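Local coordinates for calcium-dependent protein kinase, putative (Plasmodium falciparum, PDB 3MSE) that probably phosphorylates serine and threonine residues of proteins in response to calcium, sensed through a C-terminal domain of EF-hands, the part contained here, at residues A[20-25]-A[137-142]; A[24-29]-A[114-119]; A[82-87]-A[92-97]. All coordinates share one frame; numbering follows the deposited sequence.

Interaction 1: residues A[20-25]-A[137-142]; sequences RNIIIN and KVLDNN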
# COMPACT_ATOMS: atom_id res chain seq x y z
N ARG A 20 -10.57 -16.90 5.00
CA ARG A 20 -10.04 -16.05 3.91
C ARG A 20 -10.20 -14.58 4.26
O ARG A 20 -9.28 -13.78 4.11
CB ARG A 20 -10.80 -16.34 2.61
CG ARG A 20 -10.02 -16.10 1.33
CD ARG A 20 -9.86 -14.66 0.88
NE ARG A 20 -11.08 -13.86 0.85
CZ ARG A 20 -11.41 -13.01 -0.14
NH1 ARG A 20 -10.65 -12.88 -1.22
NH2 ARG A 20 -12.52 -12.30 -0.05
N ASN A 21 -11.39 -14.23 4.73
CA ASN A 21 -11.68 -12.84 5.02
C ASN A 21 -10.97 -12.34 6.29
O ASN A 21 -10.62 -11.18 6.37
CB ASN A 21 -13.19 -12.62 5.07
CG ASN A 21 -13.85 -12.75 3.68
OD1 ASN A 21 -13.15 -12.80 2.67
ND2 ASN A 21 -15.17 -12.82 3.64
N ILE A 22 -10.75 -13.22 7.25
CA ILE A 22 -9.92 -12.87 8.42
C ILE A 22 -8.51 -12.47 7.97
O ILE A 22 -7.99 -11.42 8.37
CB ILE A 22 -9.92 -13.99 9.46
CG1 ILE A 22 -11.28 -14.01 10.15
CG2 ILE A 22 -8.78 -13.76 10.52
CD1 ILE A 22 -11.62 -15.31 10.82
N ILE A 23 -7.95 -13.29 7.08
CA ILE A 23 -6.67 -13.01 6.43
C ILE A 23 -6.71 -11.69 5.66
O ILE A 23 -5.75 -10.89 5.74
CB ILE A 23 -6.27 -14.18 5.49
CG1 ILE A 23 -6.06 -15.47 6.29
CG2 ILE A 23 -5.00 -13.85 4.66
CD1 ILE A 23 -6.08 -16.77 5.46
N ILE A 24 -7.80 -11.43 4.93
CA ILE A 24 -7.97 -10.12 4.28
C ILE A 24 -7.94 -8.98 5.31
O ILE A 24 -7.36 -7.93 5.04
CB ILE A 24 -9.32 -10.02 3.43
CG1 ILE A 24 -9.34 -11.01 2.24
CG2 ILE A 24 -9.54 -8.61 2.98
CD1 ILE A 24 -8.47 -10.60 1.04
N ASN A 25 -8.58 -9.17 6.46
CA ASN A 25 -8.57 -8.13 7.53
C ASN A 25 -7.17 -7.77 8.07
O ASN A 25 -6.91 -6.60 8.40
CB ASN A 25 -9.50 -8.49 8.69
CG ASN A 25 -10.91 -7.97 8.48
OD1 ASN A 25 -11.28 -6.94 9.04
ND2 ASN A 25 -11.71 -8.68 7.68
N LYS A 137 -12.84 -15.96 17.49
CA LYS A 137 -13.94 -16.12 16.54
C LYS A 137 -14.63 -17.42 16.87
O LYS A 137 -13.99 -18.39 17.30
CB LYS A 137 -13.41 -16.21 15.09
CG LYS A 137 -12.46 -15.10 14.65
CD LYS A 137 -13.19 -13.80 14.39
CE LYS A 137 -12.29 -12.77 13.70
NZ LYS A 137 -11.35 -12.09 14.65
N VAL A 138 -15.94 -17.44 16.65
CA VAL A 138 -16.77 -18.60 17.01
C VAL A 138 -16.49 -19.85 16.14
O VAL A 138 -16.95 -20.95 16.47
CB VAL A 138 -18.29 -18.22 17.09
CG1 VAL A 138 -18.74 -17.48 15.82
CG2 VAL A 138 -19.16 -19.43 17.35
N LEU A 139 -15.72 -19.69 15.07
CA LEU A 139 -15.29 -20.79 14.19
C LEU A 139 -14.66 -21.98 14.92
O LEU A 139 -14.06 -21.82 15.98
CB LEU A 139 -14.29 -20.29 13.14
CG LEU A 139 -14.55 -18.99 12.38
CD1 LEU A 139 -13.30 -18.62 11.61
CD2 LEU A 139 -15.74 -19.13 11.44
N ASP A 140 -14.77 -23.16 14.31
CA ASP A 140 -14.35 -24.43 14.92
C ASP A 140 -13.43 -25.24 14.00
O ASP A 140 -12.93 -24.71 13.00
CB ASP A 140 -15.58 -25.26 15.33
CG ASP A 140 -16.52 -25.59 14.14
OD1 ASP A 140 -16.05 -25.77 12.98
OD2 ASP A 140 -17.74 -25.68 14.37
N ASN A 141 -13.24 -26.52 14.32
CA ASN A 141 -12.32 -27.37 13.57
C ASN A 141 -12.76 -27.75 12.14
O ASN A 141 -11.90 -27.99 11.27
CB ASN A 141 -11.98 -28.63 14.36
CG ASN A 141 -10.50 -28.94 14.34
OD1 ASN A 141 -10.05 -29.88 13.67
ND2 ASN A 141 -9.72 -28.12 15.05
N ASN A 142 -14.07 -27.82 11.92
CA ASN A 142 -14.64 -28.06 10.59
C ASN A 142 -14.23 -26.98 9.59
O ASN A 142 -13.73 -27.26 8.50
CB ASN A 142 -16.17 -28.14 10.68
CG ASN A 142 -16.82 -28.59 9.36
OD1 ASN A 142 -16.36 -29.55 8.72
ND2 ASN A 142 -17.90 -27.91 8.97
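Ile22 meets Leu139 tip to tip and Lys137 alongside, so one isoleucine branch serves two quite different approaches. The terminal methyls touch end on, Ile22 CD1 to Leu139 CD1 at 3.8 Å. Lys137 instead runs counter to the isoleucine and lays its methylenes along the same branch, with Lys137 CE 3.9 Å from Ile22 CG1. Bends at chi2 (-75°) and chi4 (-78°) keep this aliphatic part against the isoleucine while the ammonium group turns off to bond Asn85 of the second subunit. The pairing joins the long helix 18-48 to the loop that leaves helix 127-133, the exit helix of the EF-hand whose calcium is held by Asp118 and Asp129. Asp140, the N-cap of helix 141-152, accepts a weak bond from Asn142 N. Next to Ile22, Asn21 is held by its side chain and its backbone oxygen. Its OD1 is gripped side-on by Arg20, from NE at 3.0 Å and from NH2 at 2.8 Å, ND2 donates to Tyr13 O, and Ile24 CG1 lies over one face of that guanidinium, toward its rim. Asn21 O receives, besides the helical bond, a nearly straight one (178°) from Asn25 ND2 on the opposite face of its carbonyl plane.

Interaction 2: residues A[24-29]-A[114-119]; sequences INIMAH and FNKIDK. With CA (calcium ion), chain B.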
# COMPACT_ATOMS: atom_id res chain seq x y z
N ILE A 24 -7.80 -11.43 4.93
CA ILE A 24 -7.97 -10.12 4.28
C ILE A 24 -7.94 -8.98 5.31
O ILE A 24 -7.36 -7.93 5.04
CB ILE A 24 -9.32 -10.02 3.43
CG1 ILE A 24 -9.34 -11.01 2.24
CG2 ILE A 24 -9.54 -8.61 2.98
CD1 ILE A 24 -8.47 -10.60 1.04
N ASN A 25 -8.58 -9.17 6.46
CA ASN A 25 -8.57 -8.13 7.53
C ASN A 25 -7.17 -7.77 8.07
O ASN A 25 -6.91 -6.60 8.40
CB ASN A 25 -9.50 -8.49 8.69
CG ASN A 25 -10.91 -7.97 8.48
OD1 ASN A 25 -11.28 -6.94 9.04
ND2 ASN A 25 -11.71 -8.68 7.68
N ILE A 26 -6.28 -8.76 8.14
CA ILE A 26 -4.87 -8.53 8.48
C ILE A 26 -4.22 -7.56 7.49
O ILE A 26 -3.60 -6.57 7.89
CB ILE A 26 -4.05 -9.86 8.53
CG1 ILE A 26 -4.55 -10.75 9.66
CG2 ILE A 26 -2.53 -9.58 8.68
CD1 ILE A 26 -4.18 -12.23 9.47
N MET A 27 -4.40 -7.84 6.21
CA MET A 27 -3.92 -6.94 5.16
C MET A 27 -4.60 -5.58 5.21
O MET A 27 -3.96 -4.55 4.96
CB MET A 27 -4.10 -7.59 3.79
CG MET A 27 -3.17 -8.76 3.56
SD MET A 27 -3.26 -9.30 1.84
CE MET A 27 -4.76 -10.25 1.89
N ALA A 28 -5.89 -5.58 5.55
CA ALA A 28 -6.65 -4.34 5.65
C ALA A 28 -6.10 -3.44 6.75
O ALA A 28 -6.09 -2.21 6.62
CB ALA A 28 -8.11 -4.62 5.89
N HIS A 29 -5.69 -4.07 7.86
CA HIS A 29 -5.05 -3.31 8.92
C HIS A 29 -3.76 -2.62 8.43
O HIS A 29 -3.53 -1.46 8.76
CB HIS A 29 -4.76 -4.15 10.17
CG HIS A 29 -4.14 -3.34 11.27
ND1 HIS A 29 -2.81 -3.42 11.60
CD2 HIS A 29 -4.66 -2.35 12.04
CE1 HIS A 29 -2.54 -2.55 12.56
NE2 HIS A 29 -3.64 -1.89 12.84
N PHE A 114 1.20 -13.42 6.16
CA PHE A 114 1.74 -14.75 6.41
C PHE A 114 2.62 -14.77 7.67
O PHE A 114 2.49 -15.66 8.50
CB PHE A 114 2.56 -15.21 5.19
CG PHE A 114 3.14 -16.58 5.34
CD1 PHE A 114 2.45 -17.69 4.88
CD2 PHE A 114 4.39 -16.75 5.93
CE1 PHE A 114 2.98 -18.96 5.02
CE2 PHE A 114 4.95 -18.04 6.07
CZ PHE A 114 4.24 -19.14 5.61
N ASN A 115 3.50 -13.78 7.80
CA ASN A 115 4.41 -13.70 8.95
C ASN A 115 3.67 -13.53 10.25
O ASN A 115 4.05 -14.14 11.25
CB ASN A 115 5.45 -12.59 8.77
CG ASN A 115 6.57 -12.99 7.82
OD1 ASN A 115 6.83 -14.17 7.61
ND2 ASN A 115 7.22 -12.00 7.23
N LYS A 116 2.61 -12.72 10.25
CA LYS A 116 1.77 -12.58 11.44
C LYS A 116 1.10 -13.89 11.84
O LYS A 116 0.97 -14.18 13.03
CB LYS A 116 0.74 -11.48 11.27
CG LYS A 116 1.33 -10.10 11.43
CD LYS A 116 0.26 -9.03 11.58
CE LYS A 116 0.90 -7.68 11.94
NZ LYS A 116 1.98 -7.29 10.97
N ILE A 117 0.72 -14.69 10.85
CA ILE A 117 0.02 -15.95 11.12
C ILE A 117 0.97 -17.06 11.60
O ILE A 117 0.62 -17.86 12.46
CB ILE A 117 -0.80 -16.42 9.89
CG1 ILE A 117 -1.92 -15.41 9.56
CG2 ILE A 117 -1.41 -17.79 10.14
CD1 ILE A 117 -2.51 -15.56 8.15
N ASP A 118 2.17 -17.10 11.03
CA ASP A 118 3.21 -18.04 11.42
C ASP A 118 3.80 -17.56 12.77
O ASP A 118 4.84 -16.90 12.80
CB ASP A 118 4.27 -18.05 10.32
CG ASP A 118 5.47 -18.92 10.65
OD1 ASP A 118 6.53 -18.66 10.05
OD2 ASP A 118 5.34 -19.86 11.48
N LYS A 119 3.11 -17.88 13.86
CA LYS A 119 3.46 -17.34 15.19
C LYS A 119 4.92 -17.61 15.55
O LYS A 119 5.62 -16.73 16.05
CB LYS A 119 2.55 -17.92 16.29
CG LYS A 119 1.13 -17.39 16.35
CD LYS A 119 0.24 -18.28 17.26
CE LYS A 119 0.16 -17.78 18.74
NZ LYS A 119 -0.85 -18.52 19.64
CA CA B . 4.36 -21.89 12.00
O HOH W 1 4.22 -21.02 14.13
O HOH W 2 3.80 -23.71 12.56
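Ile26 carries this contact for the helical turn 24-29, reaching Ile117 with one branch and Lys116 with the other. Ahead of it in the sequence, Ile24 and Asn25 serve other surfaces: Ile24 packs on Trp102 of the second subunit, and Asn25 lies against Glu94 of that same subunit. At Ile26 itself, CG1 sits beside the backbone N and CG2 anti to it (chi1 -66°), which splits the side chain between two neighbours. The Ile26 and Ile117 side chains cross obliquely, with Ile26 CD1 3.9 Å from Ile117 CG1 and 4.0 Å from Ile117 CD1. The CG2 methyl looks to the lysine, whose chain runs antiparallel alongside it, with Ile26 CG2 4.1 Å from Lys116 CD. Ala113 and Leu133 also touch Ile26, placing it between helices 109-117 and 127-133, the entering and exiting helices of a calcium-loaded EF-hand. In that helix-loop-helix unit Ile117 is the last helical residue before Asp118, and Asp118 OD2 binds the calcium ion at 2.3 Å. Two waters, the carboxylates of Asp122 and Asp129 and the backbone oxygen of Tyr124 also bind the ion. The other carboxylate oxygen, Asp118 OD1, accepts from Gly123 N, so that metal and amide together hold the carboxylate's rotation. One residue on from Ile26, Met27 turns to Phe109, Leu110 and Ala113 of the entering helix. The Lys116 ammonium forms a long, weak ion pair with Glu30. Finally, Ala28 packs on Ala97 of the second subunit.

Interaction 3: residues A[82-87]-A[92-97]; sequences LDINDR and YTEFMA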
# COMPACT_ATOMS: atom_id res chain seq x y z
N LEU A 82 13.90 16.58 -3.84
CA LEU A 82 12.46 16.63 -4.02
C LEU A 82 12.07 17.11 -5.43
O LEU A 82 11.21 16.50 -6.06
CB LEU A 82 11.81 17.57 -2.99
CG LEU A 82 11.75 17.14 -1.53
CD1 LEU A 82 10.95 18.15 -0.76
CD2 LEU A 82 11.16 15.70 -1.37
N ASP A 83 12.72 18.18 -5.89
CA ASP A 83 12.41 18.80 -7.19
C ASP A 83 13.04 17.96 -8.30
O ASP A 83 14.02 18.35 -8.95
CB ASP A 83 12.90 20.25 -7.24
CG ASP A 83 12.19 21.09 -8.32
OD1 ASP A 83 11.33 20.53 -9.06
OD2 ASP A 83 12.49 22.31 -8.42
N ILE A 84 12.45 16.79 -8.49
CA ILE A 84 13.02 15.77 -9.35
C ILE A 84 12.99 16.18 -10.83
O ILE A 84 13.85 15.76 -11.61
CB ILE A 84 12.36 14.41 -9.03
CG1 ILE A 84 13.40 13.32 -8.97
CG2 ILE A 84 11.11 14.09 -9.91
CD1 ILE A 84 13.12 12.41 -7.87
N ASN A 85 12.05 17.06 -11.16
CA ASN A 85 11.92 17.62 -12.50
C ASN A 85 12.57 19.00 -12.64
O ASN A 85 12.50 19.61 -13.72
CB ASN A 85 10.44 17.69 -12.90
CG ASN A 85 9.89 16.33 -13.27
OD1 ASN A 85 10.27 15.76 -14.29
ND2 ASN A 85 9.00 15.78 -12.44
N ASP A 86 13.23 19.46 -11.57
CA ASP A 86 13.84 20.78 -11.52
C ASP A 86 12.88 21.85 -12.07
O ASP A 86 13.24 22.63 -12.95
CB ASP A 86 15.16 20.80 -12.29
CG ASP A 86 16.06 21.96 -11.88
OD1 ASP A 86 15.86 22.53 -10.78
OD2 ASP A 86 16.98 22.30 -12.67
N ARG A 87 11.65 21.87 -11.55
CA ARG A 87 10.63 22.81 -12.00
C ARG A 87 10.41 24.06 -11.13
O ARG A 87 9.67 24.97 -11.53
CB ARG A 87 9.28 22.09 -12.16
CG ARG A 87 9.05 21.46 -13.53
CD ARG A 87 7.56 21.18 -13.74
NE ARG A 87 6.98 20.47 -12.59
CZ ARG A 87 6.78 19.16 -12.54
NH1 ARG A 87 7.09 18.39 -13.58
NH2 ARG A 87 6.27 18.61 -11.44
N TYR A 92 2.55 17.15 -5.14
CA TYR A 92 2.14 16.28 -4.06
C TYR A 92 2.87 14.93 -4.07
O TYR A 92 3.36 14.45 -3.03
CB TYR A 92 0.63 16.04 -4.11
CG TYR A 92 0.22 14.95 -3.18
CD1 TYR A 92 0.13 15.18 -1.80
CD2 TYR A 92 -0.04 13.66 -3.66
CE1 TYR A 92 -0.22 14.16 -0.93
CE2 TYR A 92 -0.39 12.63 -2.79
CZ TYR A 92 -0.48 12.89 -1.44
OH TYR A 92 -0.83 11.88 -0.58
N THR A 93 2.91 14.31 -5.24
CA THR A 93 3.57 13.02 -5.40
C THR A 93 5.07 13.11 -5.09
O THR A 93 5.62 12.23 -4.45
CB THR A 93 3.31 12.45 -6.83
OG1 THR A 93 1.90 12.20 -6.94
CG2 THR A 93 4.04 11.13 -7.04
N GLU A 94 5.72 14.15 -5.58
CA GLU A 94 7.15 14.36 -5.34
C GLU A 94 7.50 14.63 -3.86
O GLU A 94 8.54 14.16 -3.36
CB GLU A 94 7.68 15.45 -6.24
CG GLU A 94 7.55 15.07 -7.74
CD GLU A 94 7.65 16.26 -8.69
OE1 GLU A 94 7.56 16.02 -9.92
OE2 GLU A 94 7.83 17.41 -8.23
N PHE A 95 6.61 15.35 -3.18
CA PHE A 95 6.76 15.69 -1.77
C PHE A 95 6.64 14.42 -0.97
O PHE A 95 7.43 14.12 -0.08
CB PHE A 95 5.68 16.69 -1.33
CG PHE A 95 5.77 17.11 0.13
CD1 PHE A 95 4.79 16.72 1.04
CD2 PHE A 95 6.83 17.90 0.58
CE1 PHE A 95 4.86 17.13 2.38
CE2 PHE A 95 6.92 18.31 1.93
CZ PHE A 95 5.95 17.93 2.82
N MET A 96 5.63 13.64 -1.32
CA MET A 96 5.32 12.46 -0.59
C MET A 96 6.37 11.35 -0.78
O MET A 96 6.66 10.57 0.16
CB MET A 96 3.88 12.06 -0.92
CG MET A 96 3.73 10.78 -1.56
SD MET A 96 3.28 9.80 -0.17
CE MET A 96 3.88 8.25 -0.79
N ALA A 97 6.98 11.30 -1.95
CA ALA A 97 8.10 10.40 -2.21
C ALA A 97 9.27 10.62 -1.22
O ALA A 97 9.91 9.67 -0.81
CB ALA A 97 8.59 10.57 -3.63
O HOH W 3 10.46 13.77 -5.09
O HOH W 4 9.87 18.28 -9.73
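Glu94 sends its carboxylate back across the loop to Asn85 and Arg87, which both donate to the same oxygen. Asn85 ND2 reaches Glu94 OE1 at 2.9 Å on its syn side, a bent bond (140° at the hydrogen) made with the amide and carboxylate planes 40° apart. The second donor is weaker: Arg87 NH2 lies 3.3 Å from Glu94 OE1, and the pair counts as a salt bridge. The glutamate chain is extended beyond CG (chi2 162°), and this length carries the charge from the helix to the loop. Its other oxygen, Glu94 OE2, accepts a hydrogen bond from water 4 at 2.7 Å. That water also donates to Asp83 OD1 (2.8 Å) and accepts from Asn85 N (2.9 Å), standing between two carboxylates that would otherwise probably repel. Asp83 is further satisfied by Arg87 N, 2.8 Å from Asp83 OD1, while Asp83 OD2 accepts from Gly88 N and His58 NE2. Asn85 OD1 accepts from Lys137 NZ of the second subunit. A second water, water 3, donates to two main-chain oxygens, Leu82 O at 3.0 Å and Glu94 O at 2.6 Å. Asp83 and Glu94 are spaced as the first and twelfth positions of an EF-hand loop, consistent with the EF-hand pair of this region, yet the calcium ions seen lie in the loops beginning at Asp49 and Asp118; here Asn85, water and, more weakly, Arg87 engage the glutamate. Leu82, ending helix 72-82, packs its CD1 against Phe95. In the chain between the two helices, strand 89-90 pairs antiparallel with strand 56-57, and beyond, Phe95 of helix 92-99 rests on Leu44, Phe45 and Leu48 of helix 18-48.

After helix 4-13 the chain runs along helix 18-48, from which interactions 1 and 2 both start, sharing Ile24 and Asn25. Interaction 1 closes the widest loop, at 137-142; interaction 2 starts from the same stretch and closes sooner, at 114-119; interaction 3, a short closure across strand 89-90, is nested inside both loops. The first two touch through Ile23 CG1 and Ile117 CD1, 4.0 Å apart, and bind the start of the long helix to the EF-hand region of the C-terminal half. Interaction 3 lies on the opposite side of the chain's centre, its nearest atoms about 16 Å from interaction 2, and joins helices 72-82 and 92-99. All three contacts also touch the second subunit.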